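Local coordinates for trypsin-resistant surface T6 protein (Streptococcus pyogenes serotype M6, PDB 4P0D) that probably serves as the backbone subunit of the cell-surface pili of this bacterium, joined by sortase into long covalent fibres, at residues S149-V154 / S175-L180; T210-G215 / S256-Y261. The protein carries 1 engineered substitution. One frame throughout, in Å; residues are numbered along the deposited sequence.

Contact 1 (S149-V154 / S175-L180); sequences SITKKV and SLTFEL
T151 and T177 sit mid-way along two antiparallel strands, 149-154 and 175-179, whose axes approach to 4.6 Å with 164° between their directions. They form a hydrogen-bonded pair, T151 N reaching T177 O at 2.9 Å, and K153 with S175 repeats the pattern; at S149 and E179 the ladder weakens, S149 N lying 3.3 Å from E179 O. The non-hydrogen-bonded pairs, I150 with F178 and K152 with L176, turn their side chains to the buried face. There L176 CD2 lies against the aliphatic stem of K152, 3.6 Å from K152 CB, and the two side chains cross obliquely. K152 CG, anti to the backbone N (chi1 -177°), lies 3.7 Å from L176 CD2. Beyond the stem, NZ is covalently bound to CG of N278 and hydrogen-bonded to D196. This is the intramolecular isopeptide bond of Ig-like pilin domains, here stapling strand 139-155 to strand 276-285. I150 CD1 packs 4.3 Å from L176 CD2, while F178 meets the ring of F282. On the opposite face a water donates to S149 OG, is hydrogen-bonded to T151 OG1 at 2.8 Å and reaches T177 O weakly. Nearby, S149 OG and E179 OE1 are modelled so close that their bond is doubtful.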
loop_
_atom_site.group_PDB
_atom_site.type_symbol
_atom_site.label_atom_id
_atom_site.label_comp_id
_atom_site.label_asym_id
_atom_site.label_seq_id
_atom_site.Cartn_x
_atom_site.Cartn_y
_atom_site.Cartn_z
ATOM N N SER A 149 -5.659 4.221 -9.544
ATOM C CA SER A 149 -4.304 4.276 -8.998
ATOM C C SER A 149 -4.385 4.422 -7.501
ATOM O O SER A 149 -5.421 4.791 -6.967
ATOM C CB SER A 149 -3.518 5.460 -9.552
ATOM O OG SER A 149 -4.116 6.672 -9.147
ATOM N N ILE A 150 -3.278 4.117 -6.840
ATOM C CA ILE A 150 -3.138 4.356 -5.415
ATOM C C ILE A 150 -1.729 4.866 -5.183
ATOM O O ILE A 150 -0.789 4.324 -5.755
ATOM C CB ILE A 150 -3.402 3.085 -4.594
ATOM C CG1 ILE A 150 -3.338 3.387 -3.099
ATOM C CG2 ILE A 150 -2.415 1.973 -4.933
ATOM C CD1 ILE A 150 -3.647 2.173 -2.249
ATOM N N THR A 151 -1.607 5.905 -4.356
ATOM C CA THR A 151 -0.322 6.525 -4.027
ATOM C C THR A 151 -0.213 6.635 -2.514
ATOM O O THR A 151 -1.125 7.161 -1.869
ATOM C CB THR A 151 -0.218 7.940 -4.633
ATOM O OG1 THR A 151 -0.452 7.874 -6.035
ATOM C CG2 THR A 151 1.158 8.567 -4.413
ATOM N N LYS A 152 0.886 6.129 -1.958
ATOM C CA LYS A 152 1.131 6.218 -0.536
ATOM C C LYS A 152 2.327 7.108 -0.229
ATOM O O LYS A 152 3.370 7.033 -0.886
ATOM C CB LYS A 152 1.351 4.844 0.085
ATOM C CG LYS A 152 1.539 4.925 1.601
ATOM C CD LYS A 152 1.198 3.652 2.345
ATOM C CE LYS A 152 2.341 2.654 2.279
ATOM N NZ LYS A 152 2.355 1.663 3.394
ATOM N N LYS A 153 2.161 7.938 0.792
ATOM C CA LYS A 153 3.212 8.799 1.265
ATOM C C LYS A 153 3.413 8.601 2.770
ATOM O O LYS A 153 2.494 8.188 3.480
ATOM C CB LYS A 153 2.857 10.256 0.993
ATOM C CG LYS A 153 2.941 10.702 -0.462
ATOM C CD LYS A 153 2.417 12.132 -0.554
ATOM C CE LYS A 153 2.204 12.600 -1.985
ATOM N NZ LYS A 153 3.394 13.314 -2.530
ATOM N N VAL A 154 4.623 8.904 3.234
ATOM C CA VAL A 154 4.959 8.846 4.643
ATOM C C VAL A 154 5.696 10.116 5.059
ATOM O O VAL A 154 6.496 10.661 4.302
ATOM C CB VAL A 154 5.747 7.567 5.031
ATOM C CG1 VAL A 154 7.115 7.491 4.365
ATOM C CG2 VAL A 154 5.884 7.460 6.539
ATOM N N SER A 175 -0.284 8.407 4.463
ATOM C CA SER A 175 -1.428 8.972 3.753
ATOM C C SER A 175 -1.606 8.283 2.400
ATOM O O SER A 175 -0.623 7.998 1.702
ATOM C CB SER A 175 -1.265 10.480 3.580
ATOM O OG SER A 175 -0.144 10.789 2.788
ATOM N N LEU A 176 -2.860 7.996 2.062
ATOM C CA LEU A 176 -3.194 7.354 0.808
ATOM C C LEU A 176 -4.093 8.270 0.015
ATOM O O LEU A 176 -5.022 8.866 0.563
ATOM C CB LEU A 176 -3.945 6.058 1.050
ATOM C CG LEU A 176 -3.275 4.930 1.806
ATOM C CD1 LEU A 176 -4.280 3.806 2.055
ATOM C CD2 LEU A 176 -2.074 4.406 1.033
ATOM N N THR A 177 -3.816 8.408 -1.274
ATOM C CA THR A 177 -4.796 8.992 -2.192
ATOM C C THR A 177 -5.001 8.000 -3.330
ATOM O O THR A 177 -4.131 7.169 -3.601
ATOM C CB THR A 177 -4.346 10.336 -2.756
ATOM O OG1 THR A 177 -3.191 10.138 -3.566
ATOM C CG2 THR A 177 -4.023 11.338 -1.619
ATOM N N PHE A 178 -6.142 8.068 -3.995
ATOM C CA PHE A 178 -6.384 7.165 -5.107
ATOM C C PHE A 178 -7.346 7.699 -6.151
ATOM O O PHE A 178 -8.136 8.609 -5.871
ATOM C CB PHE A 178 -6.798 5.773 -4.612
ATOM C CG PHE A 178 -7.976 5.756 -3.692
ATOM C CD1 PHE A 178 -7.841 6.093 -2.351
ATOM C CD2 PHE A 178 -9.221 5.344 -4.160
ATOM C CE1 PHE A 178 -8.934 6.053 -1.499
ATOM C CE2 PHE A 178 -10.323 5.299 -3.318
ATOM C CZ PHE A 178 -10.176 5.653 -1.985
ATOM N N GLU A 179 -7.230 7.157 -7.369
ATOM C CA GLU A 179 -8.144 7.480 -8.464
ATOM C C GLU A 179 -9.118 6.328 -8.595
ATOM O O GLU A 179 -8.720 5.182 -8.614
ATOM C CB GLU A 179 -7.376 7.714 -9.775
ATOM C CG GLU A 179 -6.437 8.906 -9.671
ATOM C CD GLU A 179 -5.482 9.048 -10.840
ATOM O OE1 GLU A 179 -4.560 8.208 -11.001
ATOM O OE2 GLU A 179 -5.650 10.039 -11.574
ATOM N N LEU A 180 -10.404 6.650 -8.647
ATOM C CA LEU A 180 -11.451 5.641 -8.681
ATOM C C LEU A 180 -11.643 5.027 -10.055
ATOM O O LEU A 180 -11.442 5.690 -11.067
ATOM C CB LEU A 180 -12.780 6.253 -8.250
ATOM C CG LEU A 180 -12.868 6.733 -6.803
ATOM C CD1 LEU A 180 -14.089 7.602 -6.614
ATOM C CD2 LEU A 180 -12.926 5.546 -5.857
HETATM O O HOH W 1 -3.141 7.646 -6.744
HETATM O O HOH W 2 1.997 11.331 4.915
#

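Contact 2 (T210-G215 / S256-Y261); sequences TVEWKG and SPNISY
E212 and N258 are joined three times, twice through the backbone and once through their side chains. In this hydrogen-bonded pair of antiparallel strands E212 N donates to N258 O at 2.8 Å and N258 N returns to E212 O at 2.7 Å; T210 and S260, the next hydrogen-bonded pair two residues along, form the same double link, with their donors tilted from the carbonyl planes. E212 CG is anti to the backbone N (chi1 168°) and the chain bends at chi2, the carboxylate coming alongside N258. The side-chain bond is nearly straight: N258 ND2 meets E212 OE1 at 2.6 Å with 175° at the hydrogen. The oxygen is approached on its syn side, 32° out of the carboxylate plane, although it lies in the plane of the amide. E212 is deposited in two conformers, so this bond describes one of them. In that conformer OE2 accepts the N-H of G215, the second turn residue, at 3.0 Å. K214 and G215 both have positive phi, consistent with a type I' turn in the two-residue hairpin between strands 202-213 and 216-220 of the Cna-B-like domain. Waters add polar links: one joins T210 OG1 to N258 O, another connects E212 OE2, K214 N and S256 O. Apolar contacts occupy the other face. In the P257 conformer described, one of two, V211 CG1 rests 4.0 Å from P257 CB, the side chains lying side by side; I259 continues this layer toward L245 and F247. W213 presents its ring edge to the P257 backbone, CD1 being 4.0 Å from P257 N, while K214 CG sits over the ring centre and NE1 is hydrogen-bonded to L252 O.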
loop_
_atom_site.group_PDB
_atom_site.type_symbol
_atom_site.label_atom_id
_atom_site.label_comp_id
_atom_site.label_asym_id
_atom_site.label_seq_id
_atom_site.Cartn_x
_atom_site.Cartn_y
_atom_site.Cartn_z
ATOM N N THR A 210 -7.950 7.963 9.811
ATOM C CA THR A 210 -8.863 9.027 9.475
ATOM C C THR A 210 -9.187 8.974 8.003
ATOM O O THR A 210 -8.433 8.446 7.189
ATOM C CB THR A 210 -8.287 10.413 9.833
ATOM O OG1 THR A 210 -7.273 10.762 8.886
ATOM C CG2 THR A 210 -7.691 10.413 11.215
ATOM N N VAL A 211 -10.335 9.518 7.657
ATOM C CA VAL A 211 -10.789 9.541 6.287
ATOM C C VAL A 211 -11.346 10.942 6.052
ATOM O O VAL A 211 -12.170 11.413 6.837
ATOM C CB VAL A 211 -11.887 8.469 6.052
ATOM C CG1 VAL A 211 -12.523 8.634 4.700
ATOM C CG2 VAL A 211 -11.340 7.061 6.204
ATOM N N GLU A 212 -10.863 11.626 5.016
ATOM C CA GLU A 212 -11.434 12.891 4.567
ATOM C C GLU A 212 -12.099 12.621 3.226
ATOM O O GLU A 212 -11.591 11.858 2.413
ATOM C CB GLU A 212 -10.361 13.991 4.443
ATOM C CG GLU A 212 -10.782 15.280 3.717
ATOM C CD GLU A 212 -10.359 15.332 2.245
ATOM O OE1 GLU A 212 -9.129 15.229 2.003
ATOM O OE2 GLU A 212 -11.231 15.490 1.330
ATOM N N TRP A 213 -13.253 13.228 3.019
ATOM C CA TRP A 213 -14.004 13.092 1.770
ATOM C C TRP A 213 -14.781 14.394 1.573
ATOM O O TRP A 213 -15.425 14.890 2.499
ATOM C CB TRP A 213 -14.951 11.899 1.849
ATOM C CG TRP A 213 -15.843 11.727 0.635
ATOM C CD1 TRP A 213 -15.484 11.302 -0.605
ATOM C CD2 TRP A 213 -17.239 11.973 0.584
ATOM N NE1 TRP A 213 -16.578 11.277 -1.437
ATOM C CE2 TRP A 213 -17.676 11.672 -0.722
ATOM C CE3 TRP A 213 -18.173 12.395 1.525
ATOM C CZ2 TRP A 213 -19.008 11.800 -1.111
ATOM C CZ3 TRP A 213 -19.484 12.529 1.137
ATOM C CH2 TRP A 213 -19.892 12.228 -0.167
ATOM N N LYS A 214 -14.681 14.949 0.371
ATOM C CA LYS A 214 -15.268 16.255 0.048
ATOM C C LYS A 214 -14.844 17.362 1.017
ATOM O O LYS A 214 -15.626 18.246 1.321
ATOM C CB LYS A 214 -16.801 16.153 -0.000
ATOM C CG LYS A 214 -17.306 15.323 -1.171
ATOM C CD LYS A 214 -18.693 15.750 -1.629
ATOM C CE LYS A 214 -19.685 15.759 -0.480
ATOM N NZ LYS A 214 -21.077 15.574 -0.966
ATOM N N GLY A 215 -13.612 17.301 1.510
ATOM C CA GLY A 215 -13.112 18.315 2.416
ATOM C C GLY A 215 -13.738 18.282 3.803
ATOM O O GLY A 215 -13.685 19.276 4.521
ATOM N N SER A 256 -12.820 10.953 -4.620
ATOM C CA SER A 256 -12.038 9.973 -3.847
ATOM C C SER A 256 -11.799 10.451 -2.431
ATOM O O SER A 256 -11.396 11.581 -2.241
ATOM C CB SER A 256 -10.649 9.742 -4.451
ATOM O OG SER A 256 -10.754 9.245 -5.756
ATOM N N PRO A 257 -11.988 9.569 -1.449
ATOM C CA PRO A 257 -11.620 9.891 -0.079
ATOM C C PRO A 257 -10.101 9.878 0.077
ATOM O O PRO A 257 -9.413 9.278 -0.743
ATOM C CB PRO A 257 -12.245 8.755 0.719
ATOM C CG PRO A 257 -12.213 7.603 -0.220
ATOM C CD PRO A 257 -12.462 8.182 -1.581
ATOM N N ASN A 258 -9.597 10.579 1.091
ATOM C CA ASN A 258 -8.180 10.609 1.414
ATOM C C ASN A 258 -8.026 9.966 2.798
ATOM O O ASN A 258 -8.750 10.312 3.735
ATOM C CB ASN A 258 -7.684 12.063 1.391
ATOM C CG ASN A 258 -7.749 12.672 -0.014
ATOM O OD1 ASN A 258 -7.381 12.028 -1.009
ATOM N ND2 ASN A 258 -8.253 13.894 -0.107
ATOM N N ILE A 259 -7.132 8.977 2.901
ATOM C CA ILE A 259 -7.010 8.159 4.092
ATOM C C ILE A 259 -5.675 8.479 4.770
ATOM O O ILE A 259 -4.649 8.545 4.098
ATOM C CB ILE A 259 -7.075 6.649 3.726
ATOM C CG1 ILE A 259 -8.368 6.327 2.961
ATOM C CG2 ILE A 259 -6.954 5.749 4.956
ATOM C CD1 ILE A 259 -8.516 4.856 2.644
ATOM N N SER A 260 -5.689 8.649 6.086
ATOM C CA SER A 260 -4.468 8.824 6.850
ATOM C C SER A 260 -4.419 7.871 8.033
ATOM O O SER A 260 -5.455 7.437 8.544
ATOM C CB SER A 260 -4.342 10.280 7.306
ATOM O OG SER A 260 -4.178 11.054 6.149
ATOM N N TYR A 261 -3.208 7.519 8.442
ATOM C CA TYR A 261 -3.012 6.671 9.613
ATOM C C TYR A 261 -1.568 6.718 10.087
ATOM O O TYR A 261 -0.685 7.192 9.381
ATOM C CB TYR A 261 -3.445 5.234 9.344
ATOM C CG TYR A 261 -2.991 4.675 8.020
ATOM C CD1 TYR A 261 -3.701 4.927 6.847
ATOM C CD2 TYR A 261 -1.852 3.876 7.937
ATOM C CE1 TYR A 261 -3.285 4.403 5.625
ATOM C CE2 TYR A 261 -1.429 3.354 6.728
ATOM C CZ TYR A 261 -2.145 3.605 5.585
ATOM O OH TYR A 261 -1.706 3.055 4.394
HETATM O O HOH W 3 -7.380 11.496 6.101
HETATM O O HOH W 4 -12.149 14.091 -1.021
#

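Followed from the N terminus, strand 139-155 leaves the first domain, where it also pairs with strands 7-13 and 108-116, and enters the middle one. Contact 1 closes a short loop of twenty residues as the chain turns back into strand 171-179. Contact 2 opens only later and closes a longer excursion of forty residues, including the strands from 216-220 to 242-247, so the two loops follow in series, neither nesting nor crossing. Strands 171-179 and 258-265 are neighbours and fuse the contacts laterally, with L176 N probably bonded to I259 O and F178 O to S256 OG. The covalent link of K152 to N278 spans both loops in sequence.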